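Local coordinates for protein PilM (PDB 3HG9) that is of unknown function but probably takes part in building or operating a plasmid-encoded pilus in Pseudomonas aeruginosa, at residues 15-29 with 45-59. Residues are numbered along the deposited sequence; the frame is centred on the assembly and turned at random.
Sequences LARSLLLYRSRLAEY and LGLPAWFRKPVRLQG
The carbonyl O of S18 accepts the backbone N-H of Y22, N to O 2.7 Å, while L57 CD1 rests against the same oxygen at 3.8 Å. Y22 is the main plug between helix and loop. With CG anti to the backbone N (chi1 -178°), its ring reaches off the helix into a pocket walled by L45, L47, K53 and L57. L57 runs back along one side of the ring, CD2 to Y22 CD2 3.6 Å, and L45 crosses the other side of the ring tightly, CD2 to Y22 CE1 3.3 Å. G59, having no side chain, lets the ring come edge-on to its backbone, Y22 CE2 lying 3.6 Å from G59 CA, where L26 CD1 also packs. Nearer the helix start, F51 turns its edge to S18, CE1 to S18 CB 3.7 Å, and has L21 CD2 over one face. One turn after L21, R25 is bent at chi2 (-55°); its methylene CG presses on L47 CD2 at 3.3 Å, and its guanidinium lies with one face over G46 O. K53 makes a salt bridge to D42, which itself touches Y22 and L47 and so borders the pocket. Elsewhere on the helix, R23 forms a salt bridge with D88 of the second subunit. Helix 15-29 and strand 57-59 run nearly parallel, their axes 9.2 Å apart at a 21° angle. This is alpha/beta packing in which a long N-terminal helix lies against the antiparallel hairpin 57-62/65-70, with the loop leading into its first strand wrapped along the helix flank.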
loop_
_atom_site.group_PDB
_atom_site.type_symbol
_atom_site.label_atom_id
_atom_site.label_comp_id
_atom_site.label_asym_id
_atom_site.label_seq_id
_atom_site.Cartn_x
_atom_site.Cartn_y
_atom_site.Cartn_z
ATOM N N LEU B 15 5.547 -18.961 -6.082
ATOM C CA LEU B 15 6.448 -17.941 -6.492
ATOM C C LEU B 15 6.076 -16.492 -6.044
ATOM O O LEU B 15 6.970 -15.673 -5.735
ATOM C CB LEU B 15 6.546 -18.032 -8.002
ATOM C CG LEU B 15 7.610 -17.100 -8.541
ATOM C CD1 LEU B 15 8.951 -17.494 -7.960
ATOM C CD2 LEU B 15 7.633 -17.093 -10.110
ATOM N N ALA B 16 4.781 -16.161 -6.072
ATOM C CA ALA B 16 4.312 -14.830 -5.678
ATOM C C ALA B 16 4.546 -14.616 -4.189
ATOM O O ALA B 16 5.070 -13.586 -3.789
ATOM C CB ALA B 16 2.809 -14.681 -6.009
ATOM N N ARG B 17 4.155 -15.605 -3.393
ATOM C CA ARG B 17 4.529 -15.741 -1.997
ATOM C C ARG B 17 6.068 -15.579 -1.670
ATOM O O ARG B 17 6.429 -14.827 -0.739
ATOM C CB ARG B 17 3.952 -17.075 -1.459
ATOM C CG ARG B 17 2.478 -16.952 -0.902
ATOM C CD ARG B 17 2.001 -18.256 -0.201
ATOM N NE ARG B 17 1.222 -18.119 1.057
ATOM C CZ ARG B 17 -0.108 -17.944 1.140
ATOM N NH1 ARG B 17 -0.859 -17.876 0.038
ATOM N NH2 ARG B 17 -0.714 -17.819 2.328
ATOM N N SER B 18 6.953 -16.218 -2.434
ATOM C CA SER B 18 8.410 -16.010 -2.267
ATOM C C SER B 18 8.793 -14.542 -2.573
ATOM O O SER B 18 9.481 -13.871 -1.786
ATOM C CB SER B 18 9.187 -16.956 -3.213
ATOM O OG SER B 18 8.733 -18.316 -3.061
ATOM N N LEU B 19 8.327 -14.032 -3.706
ATOM C CA LEU B 19 8.471 -12.632 -3.931
ATOM C C LEU B 19 8.065 -11.813 -2.665
ATOM O O LEU B 19 8.851 -10.995 -2.157
ATOM C CB LEU B 19 7.633 -12.232 -5.143
ATOM C CG LEU B 19 7.932 -10.781 -5.546
ATOM C CD1 LEU B 19 7.883 -10.697 -7.084
ATOM C CD2 LEU B 19 6.936 -9.760 -4.970
ATOM N N LEU B 20 6.851 -12.029 -2.152
ATOM C CA LEU B 20 6.344 -11.142 -1.065
ATOM C C LEU B 20 7.264 -11.273 0.124
ATOM O O LEU B 20 7.643 -10.278 0.821
ATOM C CB LEU B 20 4.916 -11.516 -0.668
ATOM C CG LEU B 20 4.139 -11.048 -1.843
ATOM C CD1 LEU B 20 2.661 -11.291 -1.705
ATOM C CD2 LEU B 20 4.493 -9.542 -2.110
ATOM N N LEU B 21 7.670 -12.508 0.329
ATOM C CA LEU B 21 8.519 -12.795 1.435
ATOM C C LEU B 21 9.890 -12.118 1.291
ATOM O O LEU B 21 10.461 -11.639 2.283
ATOM C CB LEU B 21 8.660 -14.287 1.495
ATOM C CG LEU B 21 9.508 -14.826 2.600
ATOM C CD1 LEU B 21 9.053 -16.268 2.642
ATOM C CD2 LEU B 21 11.018 -14.683 2.289
ATOM N N TYR B 22 10.431 -12.087 0.073
ATOM C CA TYR B 22 11.773 -11.448 -0.174
ATOM C C TYR B 22 11.623 -9.958 -0.007
ATOM O O TYR B 22 12.404 -9.292 0.688
ATOM C CB TYR B 22 12.195 -11.705 -1.585
ATOM C CG TYR B 22 13.538 -11.186 -1.993
ATOM C CD1 TYR B 22 14.687 -11.920 -1.759
ATOM C CD2 TYR B 22 13.645 -10.009 -2.751
ATOM C CE1 TYR B 22 15.982 -11.418 -2.191
ATOM C CE2 TYR B 22 14.902 -9.515 -3.205
ATOM C CZ TYR B 22 16.047 -10.205 -2.914
ATOM O OH TYR B 22 17.243 -9.713 -3.387
ATOM N N ARG B 23 10.559 -9.450 -0.619
ATOM C CA ARG B 23 10.207 -8.052 -0.467
ATOM C C ARG B 23 10.290 -7.572 0.995
ATOM O O ARG B 23 10.843 -6.484 1.311
ATOM C CB ARG B 23 8.793 -7.745 -1.030
ATOM C CG ARG B 23 8.539 -6.213 -1.041
ATOM C CD ARG B 23 7.243 -5.818 -1.638
ATOM N NE ARG B 23 6.146 -5.882 -0.665
ATOM C CZ ARG B 23 4.917 -5.416 -0.888
ATOM N NH1 ARG B 23 4.659 -4.842 -2.053
ATOM N NH2 ARG B 23 3.936 -5.537 0.046
ATOM N N SER B 24 9.733 -8.350 1.900
ATOM C CA SER B 24 9.671 -7.856 3.258
ATOM C C SER B 24 11.022 -7.811 3.912
ATOM O O SER B 24 11.258 -6.958 4.773
ATOM C CB SER B 24 8.712 -8.709 4.066
ATOM O OG SER B 24 7.420 -8.428 3.663
ATOM N N ARG B 25 11.900 -8.740 3.541
ATOM C CA ARG B 25 13.328 -8.692 3.973
ATOM C C ARG B 25 14.069 -7.472 3.508
ATOM O O ARG B 25 14.906 -6.970 4.213
ATOM C CB ARG B 25 14.080 -9.907 3.478
ATOM C CG ARG B 25 13.536 -11.156 4.070
ATOM C CD ARG B 25 13.546 -11.065 5.580
ATOM N NE ARG B 25 13.197 -12.358 6.151
ATOM C CZ ARG B 25 13.207 -12.627 7.450
ATOM N NH1 ARG B 25 13.560 -11.675 8.316
ATOM N NH2 ARG B 25 12.862 -13.848 7.871
ATOM N N LEU B 26 13.807 -7.020 2.294
ATOM C CA LEU B 26 14.227 -5.667 1.895
ATOM C C LEU B 26 13.497 -4.577 2.697
ATOM O O LEU B 26 14.158 -3.689 3.199
ATOM C CB LEU B 26 13.955 -5.412 0.432
ATOM C CG LEU B 26 14.625 -6.252 -0.634
ATOM C CD1 LEU B 26 13.879 -5.921 -1.921
ATOM C CD2 LEU B 26 16.129 -5.895 -0.740
ATOM N N ALA B 27 12.157 -4.616 2.819
ATOM C CA ALA B 27 11.456 -3.522 3.505
ATOM C C ALA B 27 12.273 -3.220 4.736
ATOM O O ALA B 27 12.595 -2.073 4.998
ATOM C CB ALA B 27 10.035 -3.886 3.913
ATOM N N GLU B 28 12.644 -4.253 5.477
ATOM C CA GLU B 28 12.982 -4.009 6.863
ATOM C C GLU B 28 14.452 -3.773 7.077
ATOM O O GLU B 28 14.843 -3.048 7.982
ATOM C CB GLU B 28 12.453 -5.116 7.762
ATOM C CG GLU B 28 11.010 -4.863 8.288
ATOM C CD GLU B 28 10.460 -6.098 8.983
ATOM O OE1 GLU B 28 9.440 -6.016 9.721
ATOM O OE2 GLU B 28 11.069 -7.181 8.800
ATOM N N TYR B 29 15.263 -4.386 6.252
ATOM C CA TYR B 29 16.633 -4.053 6.206
ATOM C C TYR B 29 16.705 -2.606 5.776
ATOM O O TYR B 29 17.452 -1.847 6.379
ATOM C CB TYR B 29 17.310 -4.938 5.182
ATOM C CG TYR B 29 18.731 -4.554 4.838
ATOM C CD1 TYR B 29 18.990 -3.428 4.055
ATOM C CD2 TYR B 29 19.818 -5.345 5.257
ATOM C CE1 TYR B 29 20.286 -3.066 3.727
ATOM C CE2 TYR B 29 21.157 -5.004 4.913
ATOM C CZ TYR B 29 21.375 -3.851 4.142
ATOM O OH TYR B 29 22.668 -3.450 3.778
ATOM N N LEU B 45 19.891 -9.358 4.252
ATOM C CA LEU B 45 18.469 -9.763 4.239
ATOM C C LEU B 45 18.148 -10.780 5.384
ATOM O O LEU B 45 17.236 -10.552 6.181
ATOM C CB LEU B 45 18.043 -10.237 2.837
ATOM C CG LEU B 45 17.897 -9.270 1.639
ATOM C CD1 LEU B 45 19.130 -8.669 1.272
ATOM C CD2 LEU B 45 17.470 -9.984 0.415
ATOM N N GLY B 46 18.908 -11.860 5.525
ATOM C CA GLY B 46 18.737 -12.738 6.707
ATOM C C GLY B 46 17.651 -13.745 6.424
ATOM O O GLY B 46 16.857 -14.141 7.307
ATOM N N LEU B 47 17.597 -14.124 5.154
ATOM C CA LEU B 47 16.520 -14.959 4.662
ATOM C C LEU B 47 16.531 -16.314 5.382
ATOM O O LEU B 47 17.547 -16.703 5.999
ATOM C CB LEU B 47 16.648 -15.114 3.133
ATOM C CG LEU B 47 16.341 -13.860 2.330
ATOM C CD1 LEU B 47 16.812 -14.016 0.976
ATOM C CD2 LEU B 47 14.839 -13.644 2.302
ATOM N N PRO B 48 15.386 -17.017 5.348
ATOM C CA PRO B 48 15.301 -18.348 5.949
ATOM C C PRO B 48 16.291 -19.362 5.379
ATOM O O PRO B 48 16.654 -19.305 4.199
ATOM C CB PRO B 48 13.854 -18.799 5.643
ATOM C CG PRO B 48 13.118 -17.548 5.046
ATOM C CD PRO B 48 14.053 -16.381 5.154
ATOM N N ALA B 49 16.669 -20.302 6.248
ATOM C CA ALA B 49 17.579 -21.366 5.962
ATOM C C ALA B 49 17.138 -22.018 4.682
ATOM O O ALA B 49 17.881 -22.011 3.670
ATOM C CB ALA B 49 17.605 -22.389 7.139
ATOM N N TRP B 50 15.907 -22.538 4.740
ATOM C CA TRP B 50 15.317 -23.353 3.652
ATOM C C TRP B 50 15.158 -22.631 2.309
ATOM O O TRP B 50 15.197 -23.260 1.249
ATOM C CB TRP B 50 13.935 -23.838 4.066
ATOM C CG TRP B 50 13.079 -22.856 4.879
ATOM C CD1 TRP B 50 12.977 -22.783 6.265
ATOM C CD2 TRP B 50 12.125 -21.898 4.366
ATOM N NE1 TRP B 50 12.038 -21.820 6.629
ATOM C CE2 TRP B 50 11.521 -21.252 5.485
ATOM C CE3 TRP B 50 11.743 -21.498 3.064
ATOM C CZ2 TRP B 50 10.551 -20.242 5.334
ATOM C CZ3 TRP B 50 10.793 -20.494 2.921
ATOM C CH2 TRP B 50 10.188 -19.894 4.053
ATOM N N PHE B 51 14.938 -21.313 2.370
ATOM C CA PHE B 51 14.696 -20.502 1.185
ATOM C C PHE B 51 15.921 -20.456 0.321
ATOM O O PHE B 51 16.979 -19.974 0.781
ATOM C CB PHE B 51 14.379 -19.086 1.621
ATOM C CG PHE B 51 13.717 -18.272 0.588
ATOM C CD1 PHE B 51 12.408 -18.554 0.210
ATOM C CD2 PHE B 51 14.369 -17.173 0.012
ATOM C CE1 PHE B 51 11.781 -17.801 -0.732
ATOM C CE2 PHE B 51 13.742 -16.401 -1.005
ATOM C CZ PHE B 51 12.447 -16.699 -1.344
ATOM N N ARG B 52 15.748 -20.934 -0.919
ATOM C CA ARG B 52 16.720 -20.903 -2.022
ATOM C C ARG B 52 16.136 -19.888 -3.016
ATOM O O ARG B 52 15.252 -20.222 -3.818
ATOM C CB ARG B 52 16.804 -22.292 -2.688
ATOM C CG ARG B 52 18.075 -23.234 -2.332
ATOM C CD ARG B 52 19.279 -23.054 -3.364
ATOM N NE ARG B 52 20.418 -22.176 -2.934
ATOM C CZ ARG B 52 20.490 -20.826 -3.009
ATOM N NH1 ARG B 52 19.489 -20.093 -3.501
ATOM N NH2 ARG B 52 21.587 -20.195 -2.596
ATOM N N LYS B 53 16.543 -18.622 -2.938
ATOM C CA LYS B 53 15.933 -17.621 -3.795
ATOM C C LYS B 53 16.143 -18.083 -5.230
ATOM O O LYS B 53 17.200 -18.624 -5.531
ATOM C CB LYS B 53 16.548 -16.224 -3.549
ATOM C CG LYS B 53 15.807 -15.009 -4.227
ATOM C CD LYS B 53 16.448 -14.604 -5.569
ATOM C CE LYS B 53 17.699 -13.720 -5.399
ATOM N NZ LYS B 53 18.915 -14.335 -4.803
ATOM N N PRO B 54 15.121 -17.905 -6.091
ATOM C CA PRO B 54 15.285 -18.184 -7.488
ATOM C C PRO B 54 15.560 -16.916 -8.210
ATOM O O PRO B 54 14.615 -16.139 -8.469
ATOM C CB PRO B 54 13.910 -18.638 -7.927
ATOM C CG PRO B 54 12.978 -18.110 -6.920
ATOM C CD PRO B 54 13.717 -17.683 -5.734
ATOM N N VAL B 55 16.801 -16.652 -8.593
ATOM C CA VAL B 55 16.865 -15.558 -9.519
ATOM C C VAL B 55 15.963 -16.126 -10.648
ATOM O O VAL B 55 16.112 -17.307 -11.071
ATOM C CB VAL B 55 18.255 -15.215 -9.897
ATOM C CG1 VAL B 55 18.394 -13.697 -9.817
ATOM C CG2 VAL B 55 19.233 -15.934 -8.966
ATOM N N ARG B 56 15.040 -15.331 -11.175
ATOM C CA ARG B 56 15.143 -13.894 -11.359
ATOM C C ARG B 56 14.494 -12.991 -10.271
ATOM O O ARG B 56 14.302 -11.802 -10.528
ATOM C CB ARG B 56 14.570 -13.581 -12.742
ATOM C CG ARG B 56 13.553 -14.649 -13.373
ATOM C CD ARG B 56 12.782 -15.734 -12.421
ATOM N NE ARG B 56 13.489 -16.978 -12.603
ATOM C CZ ARG B 56 13.180 -17.888 -13.511
ATOM N NH1 ARG B 56 12.088 -17.693 -14.259
ATOM N NH2 ARG B 56 13.956 -19.011 -13.650
ATOM N N LEU B 57 14.222 -13.518 -9.066
ATOM C CA LEU B 57 13.767 -12.665 -7.916
ATOM C C LEU B 57 14.826 -11.669 -7.525
ATOM O O LEU B 57 15.838 -11.995 -6.846
ATOM C CB LEU B 57 13.415 -13.454 -6.644
ATOM C CG LEU B 57 12.180 -13.046 -5.840
ATOM C CD1 LEU B 57 12.093 -13.924 -4.555
ATOM C CD2 LEU B 57 11.971 -11.576 -5.556
ATOM N N GLN B 58 14.555 -10.443 -7.925
ATOM C CA GLN B 58 15.515 -9.394 -7.790
ATOM C C GLN B 58 14.908 -8.407 -6.882
ATOM O O GLN B 58 13.707 -8.354 -6.804
ATOM C CB GLN B 58 15.800 -8.808 -9.178
ATOM C CG GLN B 58 16.737 -9.725 -10.027
ATOM C CD GLN B 58 17.319 -8.962 -11.171
ATOM O OE1 GLN B 58 16.876 -9.137 -12.329
ATOM N NE2 GLN B 58 18.229 -7.998 -10.852
ATOM N N GLY B 59 15.726 -7.643 -6.179
ATOM C CA GLY B 59 15.212 -6.597 -5.348
ATOM C C GLY B 59 16.105 -5.403 -5.519
ATOM O O GLY B 59 17.222 -5.593 -5.961
#